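Local coordinates for protein exotoxin A (Pseudomonas aeruginosa, PDB 1IKP) that transfers ADP-ribose from NAD to a protein of the host cell, probably elongation factor 2, as a secreted toxin, at residues P241-H246 and V368-P373; V115-L120 and H128-Y133; L199-G204 and G230-H235. The protein carries 2 engineered substitutions. All blocks are in the same frame, centred on the assembly; numbering follows the deposited sequence.

Contact 1 of 3, residues P241-H246 and V368-P373; sequences PTVISH and VSLTCP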
ATOM      1  N   PRO A 241      18.359   4.932   6.443  1.00 40.56           N
ATOM      2  CA  PRO A 241      17.243   4.077   6.881  1.00 38.48           C
ATOM      3  C   PRO A 241      15.835   4.477   6.427  1.00 33.19           C
ATOM      4  O   PRO A 241      14.848   3.937   6.925  1.00 33.43           O
ATOM      5  CB  PRO A 241      17.372   4.100   8.402  1.00 42.04           C
ATOM      6  CG  PRO A 241      18.836   4.293   8.613  1.00 44.35           C
ATOM      7  CD  PRO A 241      19.161   5.357   7.601  1.00 43.20           C
ATOM      8  N   THR A 242      15.744   5.409   5.486  1.00 30.21           N
ATOM      9  CA  THR A 242      14.455   5.873   4.973  1.00 26.41           C
ATOM     10  C   THR A 242      13.602   4.704   4.470  1.00 22.76           C
ATOM     11  O   THR A 242      14.056   3.897   3.658  1.00 21.66           O
ATOM     12  CB  THR A 242      14.667   6.856   3.813  1.00 29.16           C
ATOM     13  OG1 THR A 242      15.541   7.908   4.243  1.00 30.09           O
ATOM     14  CG2 THR A 242      13.344   7.453   3.365  1.00 28.80           C
ATOM     15  N   VAL A 243      12.355   4.611   4.925  1.00 17.59           N
ATOM     16  CA  VAL A 243      11.531   3.506   4.482  1.00 15.43           C
ATOM     17  C   VAL A 243      11.314   3.529   2.970  1.00 13.03           C
ATOM     18  O   VAL A 243      11.328   4.593   2.323  1.00 14.31           O
ATOM     19  CB  VAL A 243      10.151   3.489   5.191  1.00 15.93           C
ATOM     20  CG1 VAL A 243      10.335   3.332   6.703  1.00 17.00           C
ATOM     21  CG2 VAL A 243       9.387   4.745   4.900  1.00 17.20           C
ATOM     22  N   ILE A 244      11.148   2.347   2.409  1.00 12.63           N
ATOM     23  CA  ILE A 244      10.892   2.227   0.981  1.00 11.08           C
ATOM     24  C   ILE A 244       9.556   2.884   0.696  1.00 11.41           C
ATOM     25  O   ILE A 244       8.585   2.685   1.434  1.00 12.94           O
ATOM     26  CB  ILE A 244      10.792   0.757   0.558  1.00 11.39           C
ATOM     27  CG1 ILE A 244      12.133   0.046   0.825  1.00 13.12           C
ATOM     28  CG2 ILE A 244      10.427   0.644  -0.906  1.00 12.78           C
ATOM     29  CD1 ILE A 244      11.999  -1.465   0.780  1.00 14.65           C
ATOM     30  N   SER A 245       9.494   3.687  -0.357  1.00 11.45           N
ATOM     31  CA  SER A 245       8.210   4.283  -0.706  1.00 11.24           C
ATOM     32  C   SER A 245       7.930   4.194  -2.180  1.00 11.06           C
ATOM     33  O   SER A 245       8.826   4.055  -2.985  1.00 10.04           O
ATOM     34  CB  SER A 245       8.144   5.757  -0.285  1.00 11.82           C
ATOM     35  OG  SER A 245       8.940   6.595  -1.137  1.00 12.90           O
ATOM     36  N   HIS A 246       6.645   4.246  -2.517  1.00 12.32           N
ATOM     37  CA  HIS A 246       6.176   4.276  -3.894  1.00 11.96           C
ATOM     38  C   HIS A 246       5.406   5.598  -4.026  1.00 12.00           C
ATOM     39  O   HIS A 246       4.949   6.171  -3.036  1.00 11.69           O
ATOM     40  CB  HIS A 246       5.164   3.164  -4.174  1.00 11.79           C
ATOM     41  CG  HIS A 246       5.755   1.853  -4.590  1.00 12.78           C
ATOM     42  ND1 HIS A 246       6.262   0.938  -3.687  1.00 19.42           N
ATOM     43  CD2 HIS A 246       5.856   1.275  -5.810  1.00 14.82           C
ATOM     44  CE1 HIS A 246       6.644  -0.146  -4.339  1.00 18.55           C
ATOM     45  NE2 HIS A 246       6.409   0.028  -5.625  1.00 18.48           N
ATOM     46  N   VAL A 368       1.125   8.117  -1.957  1.00 10.56           N
ATOM     47  CA  VAL A 368       2.450   7.714  -1.467  1.00 10.77           C
ATOM     48  C   VAL A 368       2.233   6.508  -0.557  1.00  9.54           C
ATOM     49  O   VAL A 368       1.506   6.605   0.450  1.00 11.68           O
ATOM     50  CB  VAL A 368       3.110   8.862  -0.695  1.00 10.97           C
ATOM     51  CG1 VAL A 368       4.325   8.330   0.075  1.00 11.62           C
ATOM     52  CG2 VAL A 368       3.578   9.947  -1.684  1.00 13.13           C
ATOM     53  N   SER A 369       2.841   5.387  -0.927  1.00  9.74           N
ATOM     54  CA  SER A 369       2.700   4.126  -0.186  1.00 10.02           C
ATOM     55  C   SER A 369       4.021   3.783   0.481  1.00 11.52           C
ATOM     56  O   SER A 369       5.048   3.711  -0.178  1.00 12.48           O
ATOM     57  CB  SER A 369       2.277   3.017  -1.147  1.00 11.77           C
ATOM     58  OG  SER A 369       1.049   3.371  -1.814  1.00 12.12           O
ATOM     59  N   LEU A 370       3.975   3.547   1.784  1.00 10.29           N
ATOM     60  CA  LEU A 370       5.173   3.288   2.566  1.00  9.22           C
ATOM     61  C   LEU A 370       5.275   1.853   3.042  1.00  9.00           C
ATOM     62  O   LEU A 370       4.275   1.245   3.439  1.00  9.87           O
ATOM     63  CB  LEU A 370       5.173   4.198   3.779  1.00 11.08           C
ATOM     64  CG  LEU A 370       4.922   5.679   3.501  1.00 12.15           C
ATOM     65  CD1 LEU A 370       4.822   6.422   4.826  1.00 14.79           C
ATOM     66  CD2 LEU A 370       6.068   6.249   2.651  1.00 14.17           C
ATOM     67  N   THR A 371       6.480   1.293   2.974  1.00 10.87           N
ATOM     68  CA  THR A 371       6.746  -0.063   3.453  1.00 11.41           C
ATOM     69  C   THR A 371       7.235   0.178   4.885  1.00 11.91           C
ATOM     70  O   THR A 371       8.404   0.515   5.128  1.00 12.43           O
ATOM     71  CB  THR A 371       7.835  -0.704   2.598  1.00 11.33           C
ATOM     72  OG1 THR A 371       7.331  -0.835   1.265  1.00 13.47           O
ATOM     73  CG2 THR A 371       8.204  -2.078   3.132  1.00 12.58           C
ATOM     74  N   CYS A 372       6.350  -0.012   5.848  1.00 12.49           N
ATOM     75  CA  CYS A 372       6.667   0.334   7.225  1.00 13.47           C
ATOM     76  C   CYS A 372       7.137  -0.758   8.153  1.00 15.14           C
ATOM     77  O   CYS A 372       6.510  -1.790   8.234  1.00 15.06           O
ATOM     78  CB  CYS A 372       5.419   0.957   7.863  1.00 12.69           C
ATOM     79  SG  CYS A 372       4.745   2.401   6.969  1.00 13.32           S
ATOM     80  N   PRO A 373       8.256  -0.526   8.863  1.00 15.82           N
ATOM     81  CA  PRO A 373       8.764  -1.521   9.812  1.00 16.46           C
ATOM     82  C   PRO A 373       7.753  -1.591  10.956  1.00 18.16           C
ATOM     83  O   PRO A 373       7.257  -0.554  11.393  1.00 18.45           O
ATOM     84  CB  PRO A 373      10.085  -0.911  10.278  1.00 16.26           C
ATOM     85  CG  PRO A 373      10.534  -0.094   9.106  1.00 17.84           C
ATOM     86  CD  PRO A 373       9.238   0.549   8.640  1.00 17.86           C
TER
HETATM   87  O   HOH W   1       6.242   1.091  -0.467  1.00 13.99           O
HETATM   88  O   HOH W   2      10.966   0.018   4.222  1.00 16.28           O
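A first torsion of chi1 -64° sets T371 OG1 beside I244, whose CB lies 3.9 Å from it; the two side chains lie side by side, pointing the same way. They stand at the end of an antiparallel strand pairing that joins a strand of the toxin's binding region to one of its targeting region, bringing the chain back to the sheet after a largely helical excursion. S245 and L370 form a non-hydrogen-bonded pair, and H246 and S369 the hydrogen-bonded pair next to it. H246 N gives a bond of 2.9 Å to S369 O in the carbonyl plane, whereas S369 N approaches H246 O from above the H246 carbonyl plane. T371 N also bonds I244 O, nearly straight at 3.0 Å (168° at the hydrogen).

L370 CD2 meets S245 CB at 3.6 Å. S369 OG makes a hydrogen bond to E391 on the neighbouring strand 389-393. Beyond the strands, V243 CG1 packs at 3.6 Å on P373 CD. One water joins I244 N to T371 O. A second donates to S369 O and contacts T371 OG1 at 2.8 Å; it also lies in the ring plane of H246, at the edge, 3.2 Å from ND1.

Contact 2 of 3, residues V115-L120 and H128-Y133; sequences VFIHEL and HMSPIY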
ATOM      1  N   VAL A 115      10.225   3.270 -12.133  1.00  8.90           N
ATOM      2  CA  VAL A 115      11.438   4.065 -12.318  1.00  9.84           C
ATOM      3  C   VAL A 115      11.937   4.468 -10.934  1.00  8.89           C
ATOM      4  O   VAL A 115      11.145   4.846 -10.063  1.00 10.00           O
ATOM      5  CB  VAL A 115      11.146   5.350 -13.147  1.00  8.05           C
ATOM      6  CG1 VAL A 115      12.449   6.166 -13.340  1.00 10.37           C
ATOM      7  CG2 VAL A 115      10.573   4.969 -14.496  1.00  9.47           C
ATOM      8  N   PHE A 116      13.247   4.372 -10.715  1.00 10.53           N
ATOM      9  CA  PHE A 116      13.796   4.830  -9.447  1.00 10.11           C
ATOM     10  C   PHE A 116      15.245   5.283  -9.605  1.00  9.29           C
ATOM     11  O   PHE A 116      15.939   4.905 -10.569  1.00 11.52           O
ATOM     12  CB  PHE A 116      13.658   3.793  -8.325  1.00  9.66           C
ATOM     13  CG  PHE A 116      14.308   2.494  -8.604  1.00 10.52           C
ATOM     14  CD1 PHE A 116      13.603   1.454  -9.196  1.00 13.65           C
ATOM     15  CD2 PHE A 116      15.637   2.290  -8.256  1.00 11.93           C
ATOM     16  CE1 PHE A 116      14.214   0.224  -9.431  1.00 14.24           C
ATOM     17  CE2 PHE A 116      16.240   1.053  -8.498  1.00 11.50           C
ATOM     18  CZ  PHE A 116      15.534   0.033  -9.080  1.00 13.79           C
ATOM     19  N   ILE A 117      15.655   6.121  -8.666  1.00 11.09           N
ATOM     20  CA  ILE A 117      16.978   6.746  -8.681  1.00 10.50           C
ATOM     21  C   ILE A 117      17.766   6.418  -7.427  1.00 12.17           C
ATOM     22  O   ILE A 117      17.232   6.449  -6.320  1.00 13.67           O
ATOM     23  CB  ILE A 117      16.807   8.297  -8.746  1.00 12.16           C
ATOM     24  CG1 ILE A 117      16.007   8.719  -9.976  1.00 15.28           C
ATOM     25  CG2 ILE A 117      18.162   8.994  -8.708  1.00 11.64           C
ATOM     26  CD1 ILE A 117      16.606   8.319 -11.275  1.00 18.46           C
ATOM     27  N   HIS A 118      19.046   6.114  -7.603  1.00 12.95           N
ATOM     28  CA  HIS A 118      19.916   5.875  -6.453  1.00 15.76           C
ATOM     29  C   HIS A 118      20.996   6.941  -6.472  1.00 15.14           C
ATOM     30  O   HIS A 118      21.646   7.150  -7.496  1.00 18.30           O
ATOM     31  CB  HIS A 118      20.576   4.492  -6.515  1.00 18.31           C
ATOM     32  CG  HIS A 118      19.640   3.367  -6.204  1.00 21.39           C
ATOM     33  ND1 HIS A 118      19.867   2.071  -6.616  1.00 27.59           N
ATOM     34  CD2 HIS A 118      18.470   3.349  -5.528  1.00 23.22           C
ATOM     35  CE1 HIS A 118      18.873   1.304  -6.206  1.00 27.69           C
ATOM     36  NE2 HIS A 118      18.011   2.054  -5.544  1.00 26.80           N
ATOM     37  N   GLU A 119      21.156   7.667  -5.378  1.00 14.84           N
ATOM     38  CA  GLU A 119      22.236   8.649  -5.340  1.00 14.93           C
ATOM     39  C   GLU A 119      23.460   7.917  -4.786  1.00 16.86           C
ATOM     40  O   GLU A 119      23.344   7.108  -3.877  1.00 15.81           O
ATOM     41  CB  GLU A 119      21.819   9.818  -4.483  1.00 17.08           C
ATOM     42  CG  GLU A 119      20.551  10.452  -5.047  1.00 19.09           C
ATOM     43  CD  GLU A 119      20.304  11.838  -4.525  1.00 19.35           C
ATOM     44  OE1 GLU A 119      19.311  12.038  -3.796  1.00 20.39           O
ATOM     45  OE2 GLU A 119      21.121  12.722  -4.841  1.00 20.35           O
ATOM     46  N   LEU A 120      24.631   8.192  -5.351  1.00 16.68           N
ATOM     47  CA  LEU A 120      25.858   7.506  -4.943  1.00 19.01           C
ATOM     48  C   LEU A 120      26.880   8.475  -4.371  1.00 21.49           C
ATOM     49  O   LEU A 120      27.020   9.596  -4.867  1.00 22.22           O
ATOM     50  CB  LEU A 120      26.449   6.806  -6.165  1.00 20.52           C
ATOM     51  CG  LEU A 120      25.472   5.954  -6.995  1.00 19.97           C
ATOM     52  CD1 LEU A 120      26.087   5.611  -8.342  1.00 24.23           C
ATOM     53  CD2 LEU A 120      25.105   4.684  -6.226  1.00 23.13           C
ATOM     54  N   HIS A 128      21.410   7.238  -1.037  1.00 16.98           N
ATOM     55  CA  HIS A 128      19.978   7.547  -0.928  1.00 19.10           C
ATOM     56  C   HIS A 128      19.225   6.922  -2.082  1.00 19.09           C
ATOM     57  O   HIS A 128      19.757   6.800  -3.184  1.00 16.04           O
ATOM     58  CB  HIS A 128      19.700   9.034  -1.015  1.00 17.02           C
ATOM     59  CG  HIS A 128      20.412   9.854   0.006  1.00 18.57           C
ATOM     60  ND1 HIS A 128      21.751  10.161  -0.094  1.00 21.00           N
ATOM     61  CD2 HIS A 128      19.966  10.461   1.131  1.00 20.22           C
ATOM     62  CE1 HIS A 128      22.100  10.925   0.927  1.00 22.62           C
ATOM     63  NE2 HIS A 128      21.036  11.123   1.685  1.00 22.60           N
ATOM     64  N   MET A 129      17.965   6.570  -1.836  1.00 23.23           N
ATOM     65  CA  MET A 129      17.124   5.978  -2.869  1.00 25.65           C
ATOM     66  C   MET A 129      15.842   6.775  -2.940  1.00 23.01           C
ATOM     67  O   MET A 129      15.237   7.089  -1.914  1.00 21.68           O
ATOM     68  CB  MET A 129      16.757   4.546  -2.525  1.00 38.05           C
ATOM     69  CG  MET A 129      17.785   3.821  -1.711  1.00 46.95           C
ATOM     70  SD  MET A 129      17.128   2.232  -1.237  1.00 51.97           S
ATOM     71  CE  MET A 129      18.080   1.149  -2.334  1.00 53.44           C
ATOM     72  N   SER A 130      15.430   7.101  -4.159  1.00 16.43           N
ATOM     73  CA  SER A 130      14.204   7.837  -4.395  1.00 14.43           C
ATOM     74  C   SER A 130      13.012   6.904  -4.229  1.00 11.93           C
ATOM     75  O   SER A 130      13.168   5.715  -4.025  1.00 11.63           O
ATOM     76  CB  SER A 130      14.134   8.294  -5.865  1.00 11.88           C
ATOM     77  OG  SER A 130      13.862   7.184  -6.750  1.00 10.35           O
ATOM     78  N   PRO A 131      11.806   7.477  -4.264  1.00 12.36           N
ATOM     79  CA  PRO A 131      10.609   6.655  -4.183  1.00 10.81           C
ATOM     80  C   PRO A 131      10.639   5.830  -5.496  1.00 10.79           C
ATOM     81  O   PRO A 131      11.391   6.137  -6.448  1.00 10.39           O
ATOM     82  CB  PRO A 131       9.492   7.683  -4.284  1.00 11.23           C
ATOM     83  CG  PRO A 131      10.026   8.851  -3.547  1.00 11.26           C
ATOM     84  CD  PRO A 131      11.492   8.900  -4.001  1.00 13.13           C
ATOM     85  N   ILE A 132       9.829   4.779  -5.532  1.00  9.99           N
ATOM     86  CA  ILE A 132       9.642   3.952  -6.718  1.00  9.64           C
ATOM     87  C   ILE A 132       8.440   4.595  -7.438  1.00  9.93           C
ATOM     88  O   ILE A 132       7.346   4.671  -6.878  1.00 10.48           O
ATOM     89  CB  ILE A 132       9.335   2.507  -6.331  1.00  9.55           C
ATOM     90  CG1 ILE A 132      10.515   1.952  -5.522  1.00 13.30           C
ATOM     91  CG2 ILE A 132       9.070   1.674  -7.584  1.00 13.60           C
ATOM     92  CD1 ILE A 132      10.286   0.589  -4.927  1.00 15.12           C
ATOM     93  N   TYR A 133       8.667   5.069  -8.656  1.00  9.59           N
ATOM     94  CA  TYR A 133       7.644   5.767  -9.430  1.00  9.93           C
ATOM     95  C   TYR A 133       7.014   4.850 -10.467  1.00  9.05           C
ATOM     96  O   TYR A 133       7.707   4.082 -11.125  1.00 11.05           O
ATOM     97  CB  TYR A 133       8.255   6.997 -10.114  1.00  8.32           C
ATOM     98  CG  TYR A 133       8.857   7.995  -9.148  1.00  8.25           C
ATOM     99  CD1 TYR A 133       8.063   8.815  -8.348  1.00  9.08           C
ATOM    100  CD2 TYR A 133      10.241   8.130  -9.058  1.00  9.70           C
ATOM    101  CE1 TYR A 133       8.634   9.761  -7.485  1.00 10.02           C
ATOM    102  CE2 TYR A 133      10.806   9.048  -8.212  1.00  9.76           C
ATOM    103  CZ  TYR A 133      10.013   9.869  -7.433  1.00 11.01           C
ATOM    104  OH  TYR A 133      10.588  10.817  -6.630  1.00 11.61           O
TER
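V115 and Y133 bond both ways through their backbones at one end of a beta hairpin of the binding domain, V115 N to Y133 O at 2.8 Å and Y133 N to V115 O. At the other end E119 N gives a bond of 2.7 Å to H128 O, whereas the return bond from H128 N is weak. Between these pairs the register slips by one residue, with P131 as the extra one. The interruption is bridged by S130, whose OG sits between backbone N and carbonyl carbon (chi1 73°): it accepts a bond from I117 N at 2.8 Å and donates to P131 O at 2.7 Å, while S130 N bonds I117 O.

On one face H118 and M129 lie alongside each other. M129 bends at chi3 and brings CE to 3.3 Å from H118 NE2, in an oblique Met-aromatic contact with SD 5.1 Å from the ring centroid. L202 also touches the H118 side chain.

Among the polar side chains, E119 crosses H128 obliquely, OE1 standing 4.1 Å from H128 CB. The buried carboxylate is held by a salt bridge to R91 and hydrogen bonds from Y89 and the backbone N of Q92. These partners would probably favour its ionised form, and the serine hydroxyl, acting at once as acceptor and donor, keeps the hairpin linked where the regular backbone ladder lapses.

Contact 3 of 3, residues L199-G204 and G230-H235; sequences LDQLDG and GNPAKH. Engineered in segment 199-204: Q201 (natural residue Pro).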
ATOM      1  N   LEU A 199      15.115  -7.890  -7.453  1.00 15.76           N
ATOM      2  CA  LEU A 199      16.286  -7.325  -8.115  1.00 16.33           C
ATOM      3  C   LEU A 199      17.597  -7.699  -7.441  1.00 18.78           C
ATOM      4  O   LEU A 199      17.922  -7.200  -6.372  1.00 18.47           O
ATOM      5  CB  LEU A 199      16.124  -5.798  -8.171  1.00 15.51           C
ATOM      6  CG  LEU A 199      14.738  -5.309  -8.664  1.00 13.51           C
ATOM      7  CD1 LEU A 199      14.666  -3.796  -8.539  1.00 16.22           C
ATOM      8  CD2 LEU A 199      14.510  -5.763 -10.093  1.00 16.96           C
ATOM      9  N   ASP A 200      18.351  -8.572  -8.095  1.00 25.84           N
ATOM     10  CA  ASP A 200      19.622  -9.025  -7.549  1.00 32.55           C
ATOM     11  C   ASP A 200      20.572  -7.865  -7.295  1.00 30.18           C
ATOM     12  O   ASP A 200      21.347  -7.881  -6.339  1.00 26.43           O
ATOM     13  CB  ASP A 200      20.265 -10.034  -8.502  1.00 51.02           C
ATOM     14  CG  ASP A 200      19.441 -11.300  -8.647  1.00 62.51           C
ATOM     15  OD1 ASP A 200      18.259 -11.204  -9.048  1.00 68.09           O
ATOM     16  OD2 ASP A 200      19.973 -12.390  -8.356  1.00 67.97           O
ATOM     17  N   GLN A 201      20.504  -6.849  -8.146  1.00 29.79           N
ATOM     18  CA  GLN A 201      21.372  -5.692  -8.006  1.00 32.67           C
ATOM     19  C   GLN A 201      21.141  -4.950  -6.696  1.00 27.29           C
ATOM     20  O   GLN A 201      21.975  -4.144  -6.280  1.00 27.75           O
ATOM     21  CB  GLN A 201      21.169  -4.749  -9.197  1.00 45.07           C
ATOM     22  CG  GLN A 201      21.674  -5.327 -10.515  1.00 51.01           C
ATOM     23  CD  GLN A 201      21.136  -4.593 -11.726  1.00 52.09           C
ATOM     24  OE1 GLN A 201      21.202  -3.366 -11.804  1.00 44.11           O
ATOM     25  NE2 GLN A 201      20.605  -5.346 -12.687  1.00 42.27           N
ATOM     26  N   LEU A 202      20.027  -5.244  -6.030  1.00 22.84           N
ATOM     27  CA  LEU A 202      19.697  -4.592  -4.771  1.00 24.03           C
ATOM     28  C   LEU A 202      19.503  -5.554  -3.594  1.00 23.27           C
ATOM     29  O   LEU A 202      18.766  -5.252  -2.643  1.00 23.02           O
ATOM     30  CB  LEU A 202      18.437  -3.741  -4.948  1.00 25.89           C
ATOM     31  CG  LEU A 202      18.587  -2.564  -5.913  1.00 29.58           C
ATOM     32  CD1 LEU A 202      17.325  -1.725  -5.884  1.00 31.14           C
ATOM     33  CD2 LEU A 202      19.792  -1.720  -5.515  1.00 31.08           C
ATOM     34  N   ASP A 203      20.176  -6.696  -3.635  1.00 25.50           N
ATOM     35  CA  ASP A 203      20.046  -7.666  -2.546  1.00 29.72           C
ATOM     36  C   ASP A 203      20.408  -7.050  -1.202  1.00 27.11           C
ATOM     37  O   ASP A 203      21.413  -6.351  -1.089  1.00 25.12           O
ATOM     38  CB  ASP A 203      20.932  -8.888  -2.794  1.00 45.42           C
ATOM     39  CG  ASP A 203      20.441  -9.735  -3.943  1.00 52.29           C
ATOM     40  OD1 ASP A 203      19.220  -9.998  -4.008  1.00 55.45           O
ATOM     41  OD2 ASP A 203      21.276 -10.149  -4.775  1.00 56.04           O
ATOM     42  N   GLY A 204      19.576  -7.305  -0.193  1.00 23.45           N
ATOM     43  CA  GLY A 204      19.825  -6.782   1.141  1.00 23.36           C
ATOM     44  C   GLY A 204      19.161  -5.459   1.483  1.00 21.74           C
ATOM     45  O   GLY A 204      19.029  -5.104   2.659  1.00 23.36           O
ATOM     46  N   GLY A 230      25.549  -5.177 -21.645  1.00 17.41           N
ATOM     47  CA  GLY A 230      26.271  -4.256 -20.795  1.00 17.41           C
ATOM     48  C   GLY A 230      26.766  -4.879 -19.502  1.00 17.57           C
ATOM     49  O   GLY A 230      26.981  -6.091 -19.417  1.00 18.62           O
ATOM     50  N   ASN A 231      26.934  -4.051 -18.481  1.00 17.88           N
ATOM     51  CA  ASN A 231      27.417  -4.534 -17.204  1.00 19.88           C
ATOM     52  C   ASN A 231      26.828  -3.716 -16.066  1.00 19.04           C
ATOM     53  O   ASN A 231      27.418  -2.747 -15.603  1.00 17.52           O
ATOM     54  CB  ASN A 231      28.949  -4.474 -17.170  1.00 24.76           C
ATOM     55  CG  ASN A 231      29.520  -4.985 -15.865  1.00 28.12           C
ATOM     56  OD1 ASN A 231      29.113  -6.035 -15.365  1.00 33.59           O
ATOM     57  ND2 ASN A 231      30.473  -4.249 -15.309  1.00 32.30           N
ATOM     58  N   PRO A 232      25.633  -4.106 -15.605  1.00 17.31           N
ATOM     59  CA  PRO A 232      24.965  -3.406 -14.511  1.00 18.94           C
ATOM     60  C   PRO A 232      25.805  -3.392 -13.246  1.00 19.90           C
ATOM     61  O   PRO A 232      26.569  -4.324 -12.970  1.00 20.20           O
ATOM     62  CB  PRO A 232      23.670  -4.198 -14.326  1.00 18.75           C
ATOM     63  CG  PRO A 232      23.417  -4.804 -15.678  1.00 18.77           C
ATOM     64  CD  PRO A 232      24.793  -5.184 -16.157  1.00 15.95           C
ATOM     65  N   ALA A 233      25.644  -2.333 -12.469  1.00 19.40           N
ATOM     66  CA  ALA A 233      26.363  -2.171 -11.219  1.00 21.51           C
ATOM     67  C   ALA A 233      25.594  -2.776 -10.048  1.00 24.14           C
ATOM     68  O   ALA A 233      24.364  -2.851 -10.066  1.00 25.60           O
ATOM     69  CB  ALA A 233      26.597  -0.690 -10.965  1.00 21.32           C
ATOM     70  N   LYS A 234      26.333  -3.206  -9.032  1.00 27.09           N
ATOM     71  CA  LYS A 234      25.764  -3.752  -7.805  1.00 29.20           C
ATOM     72  C   LYS A 234      26.495  -2.952  -6.739  1.00 30.33           C
ATOM     73  O   LYS A 234      27.597  -3.306  -6.314  1.00 30.42           O
ATOM     74  CB  LYS A 234      26.071  -5.244  -7.670  1.00 34.01           C
ATOM     75  CG  LYS A 234      25.474  -5.879  -6.423  1.00 38.76           C
ATOM     76  CD  LYS A 234      25.662  -7.392  -6.429  1.00 42.58           C
ATOM     77  CE  LYS A 234      25.209  -8.008  -5.113  1.00 44.23           C
ATOM     78  NZ  LYS A 234      23.787  -7.692  -4.797  1.00 45.58           N
ATOM     79  N   HIS A 235      25.877  -1.854  -6.326  1.00 28.26           N
ATOM     80  CA  HIS A 235      26.471  -0.944  -5.361  1.00 27.29           C
ATOM     81  C   HIS A 235      26.514  -1.400  -3.912  1.00 28.01           C
ATOM     82  O   HIS A 235      25.580  -2.033  -3.415  1.00 27.07           O
ATOM     83  CB  HIS A 235      25.759   0.411  -5.439  1.00 25.22           C
ATOM     84  CG  HIS A 235      25.806   1.035  -6.801  1.00 24.05           C
ATOM     85  ND1 HIS A 235      24.721   1.066  -7.653  1.00 22.41           N
ATOM     86  CD2 HIS A 235      26.820   1.640  -7.464  1.00 23.11           C
ATOM     87  CE1 HIS A 235      25.064   1.664  -8.780  1.00 21.30           C
ATOM     88  NE2 HIS A 235      26.334   2.021  -8.690  1.00 22.55           N
TER
HETATM   89  O   HOH W   3      22.974  -1.612  -6.999  1.00 25.73           O
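Q201, an engineered residue (Pro in the natural sequence), forms the tightly packed part of this meeting of two loops of the binding domain, and K234 the solvent side. The Q201 chain runs extended beyond CG and passes across P232, placing its amide against the proline ring: CD lies 3.7 Å from P232 CB, and NE2 approaches the same carbon at 3.7 Å. CG of Q201 rests 3.7 Å from A233 O. The amide is buried, and the bonds around it are weak: OE1 to the hydroxyl of S46 and NE2 to that of Y225, on strands 40-49 and 224-228 of the large sheet. This packing against P232 is that of the engineered glutamine.

The outer part is polar and open to solvent. K234 stretches out from a CG anti to its backbone N (chi1 -179°) and bends only at the last torsion, chi4 57°, which carries NZ to D200 O. That bond is 2.9 Å long and comes in nearly along the C=O axis. The same carbonyl accepts a bond from D203 N at 3.2 Å, within the short 3-10 turn. D203 OD2 makes a longer salt bridge to NZ, 3.5 Å, and both side chains are exposed. Nearby a water donates to Q201 O at 2.8 Å and accepts a bond from H235 N, linking Q201 to H235.

D200 O and D203 OD2, two acceptors, stand only 2.8 Å apart. K234 NZ binds both, and its charge would probably offset their repulsion.

Overall arrangement
Contacts 1 and 2 are buried and belong to one sheet, in which strands 245-248 and 126-136 are neighbours; S245 O and I132 N lie 2.8 Å apart, a probable hydrogen bond, and I244 packs on I132. Contact 3 is a surface contact between loops, about 14 Å from contact 2, centre to centre, yet it touches that hairpin: L202 packs on H118 and F116, and H235 on L120. It does not touch contact 1. The chemistry follows position. Backbone ladders dominate the two sheet contacts; ordered waters supplement the ladder in contact 1, and a serine hydroxyl bridges the register shift in contact 2. The loops of contact 3 meet instead through side-chain packing and a lysine that binds a backbone carbonyl and a carboxylate.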